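Local structure of PA1221 (Pseudomonas aeruginosa, 4DG8) at residues 402-405 against 411-414; 111-116 against 137-142; 436-441 against 447-452. The protein belongs to the ANL family of AMP-binding enzymes, also carries a phosphopantetheine attachment site, and holds adenosine monophosphate in its pocket. One frame throughout, in Å; residues are numbered along the deposited sequence.

Contact 1: residues 402-405 against 411-414; sequences DRAR and RLRF. With AMP (adenosine monophosphate), chain B.
The AMP pocket of this ANL-family protein is bordered by a beta hairpin in which strand 393-406 doubles back as strand 412-416, placing Asp402 beside Phe414. The Asp402 carboxylate holds the ribose: the O2' hydroxyl of AMP donates to OD1 at 2.8 Å, while O3' bonds to OD2 over a modelled length so short that it is doubtful. Arg417 forms a salt bridge with OD1 and Tyr309 a hydrogen bond with OD2, so each oxygen has a protein partner as well as a ligand partner, which should fix the rotation of the group. Phe414 directs CG opposite its own backbone N (chi1 -176°), which brings the ring to the adenine; C2 of AMP lies 3.6 Å above the centre of one ring face. The carbonyl oxygen of Arg403 lies over the opposite face, nearer the rim, and Asp402 OD1 sits at the ring edge, 3.6 Å from Phe414 CE1.

Away from the ligand the hairpin closes tightly. Ala404 and Phe414 form a non-hydrogen-bonded pair, with Ala404 CB pressed to 3.0 Å from Arg413 O. In the adjoining hydrogen-bonded pair, Arg413 N donates to Arg405 O at 2.7 Å and Arg405 N to Arg413 O at 3.0 Å. The two arginine side chains run side by side with guanidinium planes 48° apart, their like charges probably offset by salt bridges from Arg405 to Asp358 and from Arg413 to Asp332 and Asp407. Arg405 NH2 sits 3.5 Å above the centre of the Arg413 guanidinium, and Arg413 CG lies over the centre of the Arg405 guanidinium.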
ATOM      1  N   ASP A 402      -1.227  10.293  13.128  1.00 33.33           N
ATOM      2  CA  ASP A 402      -0.653   9.259  13.985  1.00 27.01           C
ATOM      3  C   ASP A 402       0.025   9.874  15.221  1.00 32.20           C
ATOM      4  O   ASP A 402       0.738  10.877  15.132  1.00 38.11           O
ATOM      5  CB  ASP A 402       0.330   8.376  13.204  1.00 28.10           C
ATOM      6  CG  ASP A 402      -0.356   7.524  12.157  1.00 27.42           C
ATOM      7  OD1 ASP A 402      -1.425   6.937  12.451  1.00 22.81           O
ATOM      8  OD2 ASP A 402       0.178   7.433  11.038  1.00 25.49           O
ATOM      9  N   ARG A 403      -0.212   9.268  16.375  1.00 29.24           N
ATOM     10  CA  ARG A 403       0.381   9.731  17.623  1.00 33.65           C
ATOM     11  C   ARG A 403       1.471   8.763  18.053  1.00 38.49           C
ATOM     12  O   ARG A 403       1.291   7.529  18.013  1.00 37.09           O
ATOM     13  CB  ARG A 403      -0.672   9.868  18.729  1.00 45.28           C
ATOM     14  CG  ARG A 403      -1.766  10.901  18.446  1.00 54.96           C
ATOM     15  CD  ARG A 403      -2.325  11.490  19.735  1.00 65.84           C
ATOM     16  NE  ARG A 403      -1.346  12.348  20.400  1.00 77.93           N
ATOM     17  CZ  ARG A 403      -1.448  12.771  21.659  1.00 83.99           C
ATOM     18  NH1 ARG A 403      -2.488  12.411  22.398  1.00 87.16           N
ATOM     19  NH2 ARG A 403      -0.507  13.552  22.181  1.00 80.34           N
ATOM     20  N   ALA A 404       2.605   9.338  18.443  1.00 38.34           N
ATOM     21  CA  ALA A 404       3.751   8.577  18.915  1.00 38.02           C
ATOM     22  C   ALA A 404       4.535   9.367  19.965  1.00 41.73           C
ATOM     23  O   ALA A 404       4.134  10.474  20.349  1.00 39.83           O
ATOM     24  CB  ALA A 404       4.646   8.189  17.747  1.00 29.06           C
ATOM     25  N   ARG A 405       5.646   8.782  20.417  1.00 37.53           N
ATOM     26  CA  ARG A 405       6.553   9.390  21.381  1.00 38.99           C
ATOM     27  C   ARG A 405       7.958   8.918  21.040  1.00 35.43           C
ATOM     28  O   ARG A 405       8.129   7.840  20.460  1.00 33.03           O
ATOM     29  CB  ARG A 405       6.230   8.923  22.801  1.00 43.70           C
ATOM     30  CG  ARG A 405       6.651   7.468  23.022  1.00 44.95           C
ATOM     31  CD  ARG A 405       6.578   6.996  24.458  1.00 45.22           C
ATOM     32  NE  ARG A 405       6.717   5.542  24.506  1.00 50.02           N
ATOM     33  CZ  ARG A 405       7.862   4.889  24.710  1.00 51.78           C
ATOM     34  NH1 ARG A 405       8.993   5.558  24.918  1.00 44.97           N
ATOM     35  NH2 ARG A 405       7.872   3.557  24.707  1.00 49.42           N
ATOM     36  N   ARG A 411      14.304   7.257  18.951  1.00 37.87           N
ATOM     37  CA  ARG A 411      13.503   6.441  18.038  1.00 36.94           C
ATOM     38  C   ARG A 411      12.028   6.704  18.305  1.00 30.70           C
ATOM     39  O   ARG A 411      11.634   6.949  19.445  1.00 35.79           O
ATOM     40  CB  ARG A 411      13.793   4.949  18.229  1.00 30.97           C
ATOM     41  CG  ARG A 411      15.253   4.570  18.171  1.00 33.71           C
ATOM     42  CD  ARG A 411      15.441   3.088  18.490  1.00 37.46           C
ATOM     43  NE  ARG A 411      14.974   2.727  19.834  1.00 28.36           N
ATOM     44  CZ  ARG A 411      15.182   1.536  20.396  1.00 29.40           C
ATOM     45  NH1 ARG A 411      15.856   0.596  19.741  1.00 25.54           N
ATOM     46  NH2 ARG A 411      14.729   1.285  21.617  1.00 31.16           N
ATOM     47  N   LEU A 412      11.206   6.664  17.263  1.00 33.51           N
ATOM     48  CA  LEU A 412       9.771   6.846  17.457  1.00 26.11           C
ATOM     49  C   LEU A 412       9.076   5.563  17.910  1.00 21.16           C
ATOM     50  O   LEU A 412       9.385   4.462  17.446  1.00 26.52           O
ATOM     51  CB  LEU A 412       9.104   7.415  16.202  1.00 30.67           C
ATOM     52  CG  LEU A 412       9.366   8.904  15.940  1.00 37.47           C
ATOM     53  CD1 LEU A 412       8.929   9.276  14.535  1.00 33.65           C
ATOM     54  CD2 LEU A 412       8.668   9.785  16.971  1.00 27.31           C
ATOM     55  N   ARG A 413       8.140   5.732  18.836  1.00 35.77           N
ATOM     56  CA  ARG A 413       7.352   4.644  19.388  1.00 32.14           C
ATOM     57  C   ARG A 413       5.875   4.942  19.094  1.00 33.97           C
ATOM     58  O   ARG A 413       5.319   5.920  19.607  1.00 32.38           O
ATOM     59  CB  ARG A 413       7.611   4.562  20.889  1.00 31.08           C
ATOM     60  CG  ARG A 413       9.111   4.552  21.217  1.00 39.02           C
ATOM     61  CD  ARG A 413       9.783   3.261  20.714  1.00 24.60           C
ATOM     62  NE  ARG A 413       9.354   2.142  21.539  1.00 28.55           N
ATOM     63  CZ  ARG A 413      10.025   1.676  22.592  1.00 34.63           C
ATOM     64  NH1 ARG A 413      11.196   2.204  22.952  1.00 35.80           N
ATOM     65  NH2 ARG A 413       9.519   0.676  23.285  1.00 32.89           N
ATOM     66  N   PHE A 414       5.255   4.118  18.252  1.00 29.83           N
ATOM     67  CA  PHE A 414       3.890   4.371  17.792  1.00 27.79           C
ATOM     68  C   PHE A 414       2.860   4.206  18.916  1.00 29.22           C
ATOM     69  O   PHE A 414       2.859   3.215  19.650  1.00 29.53           O
ATOM     70  CB  PHE A 414       3.551   3.455  16.623  1.00 31.88           C
ATOM     71  CG  PHE A 414       2.197   3.703  16.029  1.00 33.97           C
ATOM     72  CD1 PHE A 414       2.044   4.574  14.953  1.00 29.38           C
ATOM     73  CD2 PHE A 414       1.077   3.056  16.534  1.00 24.65           C
ATOM     74  CE1 PHE A 414       0.798   4.801  14.397  1.00 37.47           C
ATOM     75  CE2 PHE A 414      -0.173   3.274  15.979  1.00 28.49           C
ATOM     76  CZ  PHE A 414      -0.316   4.152  14.912  1.00 36.64           C
TER
HETATM   77  P   AMP B 701      -1.755   2.951   4.614  1.00 26.02           P
HETATM   78  O1P AMP B 701      -2.909   2.171   4.020  1.00 21.91           O
HETATM   79  O2P AMP B 701      -0.336   2.461   4.355  1.00 21.46           O
HETATM   80  O3P AMP B 701      -1.916   4.385   4.144  1.00 18.74           O
HETATM   81  O5' AMP B 701      -1.975   3.115   6.179  1.00 23.28           O
HETATM   82  C5' AMP B 701      -1.175   4.011   6.927  1.00 19.44           C
HETATM   83  C4' AMP B 701      -1.512   3.964   8.392  1.00 26.58           C
HETATM   84  O4' AMP B 701      -1.364   2.609   8.894  1.00 25.16           O
HETATM   85  C3' AMP B 701      -0.622   4.796   9.297  1.00 27.62           C
HETATM   86  O3' AMP B 701      -0.981   6.174   9.305  1.00 25.55           O
HETATM   87  C2' AMP B 701      -0.783   4.108  10.645  1.00 26.56           C
HETATM   88  O2' AMP B 701      -2.012   4.487  11.253  1.00 24.71           O
HETATM   89  C1' AMP B 701      -0.881   2.638  10.226  1.00 22.01           C
HETATM   90  N9  AMP B 701       0.436   1.960  10.263  1.00 25.49           N
HETATM   91  C8  AMP B 701       1.198   1.700   9.174  1.00 23.02           C
HETATM   92  N7  AMP B 701       2.351   1.071   9.510  1.00 22.04           N
HETATM   93  C5  AMP B 701       2.361   0.922  10.843  1.00 26.91           C
HETATM   94  C6  AMP B 701       3.291   0.337  11.847  1.00 23.79           C
HETATM   95  N6  AMP B 701       4.462  -0.213  11.476  1.00 20.51           N
HETATM   96  N1  AMP B 701       2.926   0.370  13.152  1.00 28.59           N
HETATM   97  C2  AMP B 701       1.750   0.920  13.521  1.00 23.97           C
HETATM   98  N3  AMP B 701       0.862   1.464  12.665  1.00 22.74           N
HETATM   99  C4  AMP B 701       1.093   1.500  11.334  1.00 23.44           C

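Contact 2: residues 111-116 against 137-142; sequences QPAAWN and PANGLP
The first turn of helix 113-123 packs against a type I' beta turn, Ala138 to Leu141, through two small van der Waals touches, Ala113 on Asn139 and Asn116 on Leu141, to which both asparagines bring their beta carbons. The closer is between Ala113 CB and Asn139 CB, at 3.5 Å, and the amide of Asn139 stands alongside the same methyl, its CG and OD1 each 3.9 Å from Ala113 CB. About one helical turn further on, Leu141 CD1 is 3.8 Å from Asn116 CB, and Leu141 CD2 lies 4.1 Å from Asn116 C, against the helix backbone. Leu141 CG is set opposite its carbonyl carbon (chi1 -62°), which turns both methyls toward the helix; the side chain also touches Leu109.

Helix 113-123 is the connection of a beta-alpha-beta crossover in the mixed seven-stranded sheet, leading from strand 103-106 to strand 125-130 with strand 79-83 lying between them; the turn belongs to the loop that carries the chain on to strand 143-145, at one edge of the sheet. Pro112 occupies the N-cap position, and its carbonyl accepts the first helical bond from Asn116 N. The turn is closed by Leu141 N donating to Ala138 O at 3.0 Å, and the positive phi of Gly140 (85°) suits a glycine at the third position of a type I' turn. The polar end of Asn116 is engaged away from the turn, where ND2 donates to Asp108 O and so ties the helix start to the loop before it.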
ATOM      1  N   GLN A 111     -14.997  -5.827  -8.810  1.00 33.05           N
ATOM      2  CA  GLN A 111     -15.799  -4.921  -7.985  1.00 30.93           C
ATOM      3  C   GLN A 111     -17.013  -4.475  -8.798  1.00 34.35           C
ATOM      4  O   GLN A 111     -17.017  -4.637 -10.016  1.00 31.22           O
ATOM      5  CB  GLN A 111     -14.977  -3.695  -7.568  1.00 24.13           C
ATOM      6  CG  GLN A 111     -13.802  -4.023  -6.659  1.00 30.82           C
ATOM      7  CD  GLN A 111     -14.229  -4.766  -5.403  1.00 36.40           C
ATOM      8  OE1 GLN A 111     -15.308  -4.529  -4.860  1.00 37.22           O
ATOM      9  NE2 GLN A 111     -13.382  -5.669  -4.938  1.00 41.49           N
ATOM     10  N   PRO A 112     -18.048  -3.926  -8.133  1.00 34.76           N
ATOM     11  CA  PRO A 112     -19.226  -3.437  -8.861  1.00 36.63           C
ATOM     12  C   PRO A 112     -18.855  -2.359  -9.876  1.00 34.12           C
ATOM     13  O   PRO A 112     -18.124  -1.424  -9.552  1.00 27.16           O
ATOM     14  CB  PRO A 112     -20.090  -2.820  -7.759  1.00 30.88           C
ATOM     15  CG  PRO A 112     -19.718  -3.595  -6.527  1.00 32.75           C
ATOM     16  CD  PRO A 112     -18.235  -3.851  -6.671  1.00 32.43           C
ATOM     17  N   ALA A 113     -19.388  -2.478 -11.085  1.00 25.52           N
ATOM     18  CA  ALA A 113     -19.031  -1.567 -12.158  1.00 30.18           C
ATOM     19  C   ALA A 113     -19.347  -0.103 -11.829  1.00 33.50           C
ATOM     20  O   ALA A 113     -18.587   0.789 -12.200  1.00 32.08           O
ATOM     21  CB  ALA A 113     -19.694  -1.996 -13.460  1.00 29.78           C
ATOM     22  N   ALA A 114     -20.447   0.156 -11.125  1.00 28.83           N
ATOM     23  CA  ALA A 114     -20.781   1.543 -10.785  1.00 35.88           C
ATOM     24  C   ALA A 114     -19.687   2.181  -9.926  1.00 29.02           C
ATOM     25  O   ALA A 114     -19.292   3.349 -10.121  1.00 29.60           O
ATOM     26  CB  ALA A 114     -22.159   1.624 -10.079  1.00 34.12           C
ATOM     27  N   TRP A 115     -19.204   1.402  -8.965  1.00 27.71           N
ATOM     28  CA  TRP A 115     -18.120   1.842  -8.088  1.00 28.87           C
ATOM     29  C   TRP A 115     -16.867   2.180  -8.904  1.00 28.59           C
ATOM     30  O   TRP A 115     -16.292   3.277  -8.773  1.00 28.59           O
ATOM     31  CB  TRP A 115     -17.840   0.768  -7.016  1.00 33.71           C
ATOM     32  CG  TRP A 115     -16.549   0.957  -6.248  1.00 44.53           C
ATOM     33  CD1 TRP A 115     -15.319   0.449  -6.564  1.00 45.10           C
ATOM     34  CD2 TRP A 115     -16.375   1.705  -5.036  1.00 45.15           C
ATOM     35  NE1 TRP A 115     -14.392   0.839  -5.627  1.00 50.33           N
ATOM     36  CE2 TRP A 115     -15.015   1.608  -4.677  1.00 46.24           C
ATOM     37  CE3 TRP A 115     -17.239   2.447  -4.219  1.00 57.42           C
ATOM     38  CZ2 TRP A 115     -14.495   2.229  -3.542  1.00 47.60           C
ATOM     39  CZ3 TRP A 115     -16.720   3.063  -3.088  1.00 61.46           C
ATOM     40  CH2 TRP A 115     -15.356   2.951  -2.763  1.00 52.46           C
ATOM     41  N   ASN A 116     -16.459   1.257  -9.775  1.00 23.65           N
ATOM     42  CA  ASN A 116     -15.283   1.497 -10.615  1.00 21.20           C
ATOM     43  C   ASN A 116     -15.438   2.681 -11.566  1.00 24.23           C
ATOM     44  O   ASN A 116     -14.495   3.438 -11.780  1.00 20.11           O
ATOM     45  CB  ASN A 116     -14.880   0.233 -11.391  1.00 20.72           C
ATOM     46  CG  ASN A 116     -14.082  -0.723 -10.546  1.00 30.76           C
ATOM     47  OD1 ASN A 116     -13.362  -0.303  -9.639  1.00 36.33           O
ATOM     48  ND2 ASN A 116     -14.206  -2.016 -10.821  1.00 29.34           N
ATOM     49  N   PRO A 137     -16.043  -9.461 -17.886  1.00 50.27           N
ATOM     50  CA  PRO A 137     -16.778  -8.329 -18.465  1.00 47.50           C
ATOM     51  C   PRO A 137     -16.229  -6.979 -17.999  1.00 37.91           C
ATOM     52  O   PRO A 137     -15.835  -6.844 -16.838  1.00 42.60           O
ATOM     53  CB  PRO A 137     -18.197  -8.528 -17.920  1.00 53.63           C
ATOM     54  CG  PRO A 137     -18.303 -10.001 -17.673  1.00 57.54           C
ATOM     55  CD  PRO A 137     -16.932 -10.448 -17.247  1.00 58.07           C
ATOM     56  N   ALA A 138     -16.169  -6.005 -18.904  1.00 33.52           N
ATOM     57  CA  ALA A 138     -15.764  -4.648 -18.534  1.00 41.78           C
ATOM     58  C   ALA A 138     -16.945  -3.743 -18.143  1.00 35.17           C
ATOM     59  O   ALA A 138     -16.741  -2.655 -17.581  1.00 31.35           O
ATOM     60  CB  ALA A 138     -14.949  -4.002 -19.648  1.00 40.19           C
ATOM     61  N   ASN A 139     -18.167  -4.184 -18.437  1.00 29.67           N
ATOM     62  CA  ASN A 139     -19.361  -3.391 -18.113  1.00 32.59           C
ATOM     63  C   ASN A 139     -19.288  -1.917 -18.551  1.00 30.70           C
ATOM     64  O   ASN A 139     -19.631  -1.017 -17.791  1.00 30.03           O
ATOM     65  CB  ASN A 139     -19.628  -3.444 -16.609  1.00 38.86           C
ATOM     66  CG  ASN A 139     -19.895  -4.853 -16.108  1.00 40.02           C
ATOM     67  OD1 ASN A 139     -19.123  -5.411 -15.315  1.00 37.84           O
ATOM     68  ND2 ASN A 139     -20.998  -5.430 -16.556  1.00 30.71           N
ATOM     69  N   GLY A 140     -18.830  -1.671 -19.769  1.00 27.57           N
ATOM     70  CA  GLY A 140     -18.843  -0.333 -20.316  1.00 22.83           C
ATOM     71  C   GLY A 140     -17.644   0.498 -19.926  1.00 22.10           C
ATOM     72  O   GLY A 140     -17.463   1.582 -20.456  1.00 31.38           O
ATOM     73  N   LEU A 141     -16.828   0.008 -18.991  1.00 27.83           N
ATOM     74  CA  LEU A 141     -15.587   0.696 -18.645  1.00 25.43           C
ATOM     75  C   LEU A 141     -14.614   0.563 -19.813  1.00 31.89           C
ATOM     76  O   LEU A 141     -14.688  -0.397 -20.575  1.00 31.69           O
ATOM     77  CB  LEU A 141     -14.972   0.119 -17.376  1.00 30.55           C
ATOM     78  CG  LEU A 141     -15.796   0.223 -16.087  1.00 35.81           C
ATOM     79  CD1 LEU A 141     -15.297  -0.763 -15.038  1.00 28.45           C
ATOM     80  CD2 LEU A 141     -15.807   1.650 -15.535  1.00 29.24           C
ATOM     81  N   PRO A 142     -13.704   1.537 -19.968  1.00 31.38           N
ATOM     82  CA  PRO A 142     -12.833   1.564 -21.157  1.00 33.27           C
ATOM     83  C   PRO A 142     -11.637   0.609 -21.030  1.00 30.86           C
ATOM     84  O   PRO A 142     -10.560   1.037 -20.640  1.00 31.56           O
ATOM     85  CB  PRO A 142     -12.377   3.031 -21.236  1.00 30.50           C
ATOM     86  CG  PRO A 142     -12.460   3.539 -19.818  1.00 28.63           C
ATOM     87  CD  PRO A 142     -13.542   2.727 -19.108  1.00 21.58           C
TER

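Contact 3: residues 436-441 against 447-452; sequences QRFRRQ and CALLVR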
ATOM      1  N   GLN A 436     -22.291   5.296  10.119  1.00 60.96           N
ATOM      2  CA  GLN A 436     -23.300   6.340   9.978  1.00 61.23           C
ATOM      3  C   GLN A 436     -24.066   6.123   8.679  1.00 59.17           C
ATOM      4  O   GLN A 436     -25.272   6.369   8.600  1.00 58.01           O
ATOM      5  CB  GLN A 436     -22.651   7.728  10.020  1.00 59.35           C
ATOM      6  CG  GLN A 436     -23.624   8.894   9.816  1.00 75.41           C
ATOM      7  CD  GLN A 436     -24.761   8.915  10.835  1.00 81.50           C
ATOM      8  OE1 GLN A 436     -25.930   9.050  10.469  1.00 83.47           O
ATOM      9  NE2 GLN A 436     -24.421   8.792  12.115  1.00 84.93           N
ATOM     10  N   ARG A 437     -23.358   5.629   7.669  1.00 53.47           N
ATOM     11  CA  ARG A 437     -23.965   5.297   6.389  1.00 51.60           C
ATOM     12  C   ARG A 437     -24.988   4.147   6.485  1.00 52.84           C
ATOM     13  O   ARG A 437     -26.059   4.197   5.864  1.00 47.96           O
ATOM     14  CB  ARG A 437     -22.878   5.000   5.353  1.00 49.62           C
ATOM     15  CG  ARG A 437     -23.426   4.705   3.982  1.00 51.30           C
ATOM     16  CD  ARG A 437     -22.332   4.651   2.918  1.00 49.30           C
ATOM     17  NE  ARG A 437     -22.959   4.503   1.605  1.00 60.59           N
ATOM     18  CZ  ARG A 437     -22.353   4.059   0.507  1.00 59.21           C
ATOM     19  NH1 ARG A 437     -21.070   3.706   0.534  1.00 51.33           N
ATOM     20  NH2 ARG A 437     -23.047   3.966  -0.624  1.00 57.65           N
ATOM     21  N   PHE A 438     -24.664   3.111   7.260  1.00 49.28           N
ATOM     22  CA  PHE A 438     -25.639   2.064   7.552  1.00 49.97           C
ATOM     23  C   PHE A 438     -26.861   2.626   8.293  1.00 53.55           C
ATOM     24  O   PHE A 438     -27.997   2.267   7.982  1.00 47.13           O
ATOM     25  CB  PHE A 438     -25.012   0.921   8.364  1.00 51.64           C
ATOM     26  CG  PHE A 438     -24.449  -0.194   7.521  1.00 49.14           C
ATOM     27  CD1 PHE A 438     -25.242  -1.275   7.160  1.00 47.90           C
ATOM     28  CD2 PHE A 438     -23.123  -0.174   7.108  1.00 53.37           C
ATOM     29  CE1 PHE A 438     -24.729  -2.311   6.387  1.00 51.74           C
ATOM     30  CE2 PHE A 438     -22.600  -1.211   6.334  1.00 52.00           C
ATOM     31  CZ  PHE A 438     -23.405  -2.277   5.972  1.00 51.66           C
ATOM     32  N   ARG A 439     -26.624   3.503   9.269  1.00 55.13           N
ATOM     33  CA  ARG A 439     -27.726   4.118  10.016  1.00 65.20           C
ATOM     34  C   ARG A 439     -28.768   4.760   9.100  1.00 73.33           C
ATOM     35  O   ARG A 439     -29.961   4.769   9.412  1.00 75.76           O
ATOM     36  CB  ARG A 439     -27.212   5.176  10.997  1.00 64.20           C
ATOM     37  CG  ARG A 439     -26.745   4.635  12.325  1.00 65.78           C
ATOM     38  CD  ARG A 439     -26.534   5.760  13.320  1.00 72.97           C
ATOM     39  NE  ARG A 439     -25.698   5.321  14.430  1.00 81.41           N
ATOM     40  CZ  ARG A 439     -24.370   5.274  14.384  1.00 81.84           C
ATOM     41  NH1 ARG A 439     -23.732   5.650  13.282  1.00 82.64           N
ATOM     42  NH2 ARG A 439     -23.678   4.854  15.436  1.00 81.17           N
ATOM     43  N   ARG A 440     -28.305   5.293   7.972  1.00 61.86           N
ATOM     44  CA  ARG A 440     -29.161   6.044   7.061  1.00 60.11           C
ATOM     45  C   ARG A 440     -30.033   5.187   6.127  1.00 59.77           C
ATOM     46  O   ARG A 440     -30.889   5.728   5.415  1.00 58.17           O
ATOM     47  CB  ARG A 440     -28.342   7.074   6.264  1.00 55.11           C
ATOM     48  CG  ARG A 440     -27.737   8.182   7.133  1.00 56.16           C
ATOM     49  CD  ARG A 440     -27.226   9.347   6.301  1.00 55.49           C
ATOM     50  NE  ARG A 440     -26.135   8.950   5.421  1.00 64.73           N
ATOM     51  CZ  ARG A 440     -24.900   9.432   5.495  1.00 70.23           C
ATOM     52  NH1 ARG A 440     -24.596  10.354   6.404  1.00 71.53           N
ATOM     53  NH2 ARG A 440     -23.973   8.998   4.649  1.00 69.24           N
ATOM     54  N   GLN A 441     -29.827   3.870   6.118  1.00 52.74           N
ATOM     55  CA  GLN A 441     -30.760   2.992   5.412  1.00 54.51           C
ATOM     56  C   GLN A 441     -32.106   3.087   6.127  1.00 62.32           C
ATOM     57  O   GLN A 441     -32.164   3.168   7.359  1.00 62.21           O
ATOM     58  CB  GLN A 441     -30.281   1.538   5.384  1.00 56.09           C
ATOM     59  CG  GLN A 441     -28.875   1.327   4.854  1.00 57.17           C
ATOM     60  CD  GLN A 441     -28.738   1.676   3.381  1.00 62.19           C
ATOM     61  OE1 GLN A 441     -27.938   2.538   3.014  1.00 52.90           O
ATOM     62  NE2 GLN A 441     -29.510   0.999   2.529  1.00 66.90           N
ATOM     63  N   CYS A 447     -26.868   1.407  14.496  1.00 58.79           N
ATOM     64  CA  CYS A 447     -25.992   0.378  13.943  1.00 55.64           C
ATOM     65  C   CYS A 447     -24.584   0.447  14.537  1.00 54.22           C
ATOM     66  O   CYS A 447     -24.043   1.535  14.752  1.00 54.17           O
ATOM     67  CB  CYS A 447     -25.911   0.524  12.420  1.00 60.27           C
ATOM     68  SG  CYS A 447     -24.514  -0.351  11.639  1.00 60.56           S
ATOM     69  N   ALA A 448     -23.981  -0.716  14.779  1.00 47.05           N
ATOM     70  CA  ALA A 448     -22.595  -0.785  15.224  1.00 51.60           C
ATOM     71  C   ALA A 448     -21.743  -1.718  14.352  1.00 51.68           C
ATOM     72  O   ALA A 448     -22.113  -2.870  14.087  1.00 52.73           O
ATOM     73  CB  ALA A 448     -22.516  -1.205  16.692  1.00 53.38           C
ATOM     74  N   LEU A 449     -20.602  -1.198  13.911  1.00 45.10           N
ATOM     75  CA  LEU A 449     -19.640  -1.975  13.154  1.00 47.22           C
ATOM     76  C   LEU A 449     -18.524  -2.440  14.082  1.00 51.67           C
ATOM     77  O   LEU A 449     -17.932  -1.640  14.806  1.00 57.16           O
ATOM     78  CB  LEU A 449     -19.067  -1.151  11.997  1.00 42.33           C
ATOM     79  CG  LEU A 449     -20.066  -0.767  10.897  1.00 42.49           C
ATOM     80  CD1 LEU A 449     -19.382   0.022   9.794  1.00 46.19           C
ATOM     81  CD2 LEU A 449     -20.731  -2.010  10.333  1.00 39.85           C
ATOM     82  N   LEU A 450     -18.253  -3.740  14.051  1.00 45.51           N
ATOM     83  CA  LEU A 450     -17.249  -4.369  14.897  1.00 54.35           C
ATOM     84  C   LEU A 450     -16.204  -5.047  14.018  1.00 59.39           C
ATOM     85  O   LEU A 450     -16.447  -5.305  12.839  1.00 58.56           O
ATOM     86  CB  LEU A 450     -17.894  -5.422  15.802  1.00 58.98           C
ATOM     87  CG  LEU A 450     -19.028  -5.021  16.746  1.00 66.65           C
ATOM     88  CD1 LEU A 450     -19.540  -6.256  17.479  1.00 69.63           C
ATOM     89  CD2 LEU A 450     -18.580  -3.951  17.737  1.00 68.25           C
ATOM     90  N   VAL A 451     -15.038  -5.330  14.593  1.00 58.13           N
ATOM     91  CA  VAL A 451     -13.994  -6.057  13.879  1.00 58.75           C
ATOM     92  C   VAL A 451     -13.530  -7.261  14.696  1.00 66.93           C
ATOM     93  O   VAL A 451     -13.407  -7.177  15.919  1.00 68.33           O
ATOM     94  CB  VAL A 451     -12.778  -5.157  13.546  1.00 51.83           C
ATOM     95  CG1 VAL A 451     -11.708  -5.954  12.799  1.00 51.39           C
ATOM     96  CG2 VAL A 451     -13.212  -3.949  12.722  1.00 48.58           C
ATOM     97  N   ARG A 452     -13.292  -8.385  14.021  1.00 64.98           N
ATOM     98  CA  ARG A 452     -12.744  -9.569  14.690  1.00 59.36           C
ATOM     99  C   ARG A 452     -11.718 -10.223  13.781  1.00 53.07           C
ATOM    100  O   ARG A 452     -11.598  -9.858  12.617  1.00 44.05           O
ATOM    101  CB  ARG A 452     -13.851 -10.562  15.060  1.00 61.42           C
ATOM    102  CG  ARG A 452     -14.454 -11.291  13.871  1.00 65.16           C
ATOM    103  CD  ARG A 452     -15.590 -12.211  14.286  1.00 64.99           C
ATOM    104  NE  ARG A 452     -16.138 -12.934  13.141  1.00 62.33           N
ATOM    105  CZ  ARG A 452     -17.195 -13.738  13.198  1.00 66.06           C
ATOM    106  NH1 ARG A 452     -17.827 -13.927  14.350  1.00 73.79           N
ATOM    107  NH2 ARG A 452     -17.623 -14.359  12.104  1.00 61.49           N
TER
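Phe438 and Cys447 meet where helix 431-439 packs on strand 444-454, an edge strand of the three-stranded sheet in the C-terminal part of this ANL-type fold. This is the tight side of the contact. Cys447 turns SG to the side opposite its backbone N (chi1 163°), and the sulfur reaches Phe438 CB at 3.5 Å. Cys447 SG also forms a sulfur-aromatic contact, 5.0 Å from the centroid of the Phe438 ring and 46° off its normal, an oblique approach. Two residues along the strand, Leu449 also points at the helix; its CD2 comes to 4.4 Å from Phe438 CD2, again obliquely to the ring, and is a looser touch than that of the sulfur. Leu475 and Leu476 of helix 473-478, with Pro472 and Pro485, add to the packing round Phe438, while Cys462 of the neighbouring strand touches both Cys447 and Leu449.

The other side of the contact is partly open to solvent and is spanned by Arg439. Its aliphatic portion runs extended past the start of segment 447-452, with CG 4.2 Å from Cys447 CB and 3.9 Å from Cys447 N. The charge is directed mainly to Asp446, which forms a salt bridge with Arg439 NE; a long, weak ion pair links NH2 to Glu435. The latter residue also accepts a hydrogen bond from Leu449 N, giving helix and strand a polar link beside the apolar one. Arg439 NH2 is 3.4 Å from Cys447 O, but the angle is too poor for a hydrogen bond: the carbonyl oxygen lies above the guanidinium plane, displaced toward its rim.

Overall arrangement
The three contacts follow one another along the chain in the order 2, 1, 3, and none touches another. Contacts 1 and 2 lie on opposite sides of the chain's centre, their centres 41 Å apart: one in the antiparallel hairpin bordering the AMP pocket, the other at the rim of the seven-stranded sheet. Contact 3 belongs to a separate three-stranded sheet, its centre 30 Å from that of contact 1. Contacts 2 and 3 approach more closely, about 6 Å between nearest atoms, and Gln111 at the start of contact 2 bonds to Thr481, in the loop after helix 473-478. Hence contact 2 lies near the interface between the C-terminal part and the larger body, whereas contact 1 lies at the ligand.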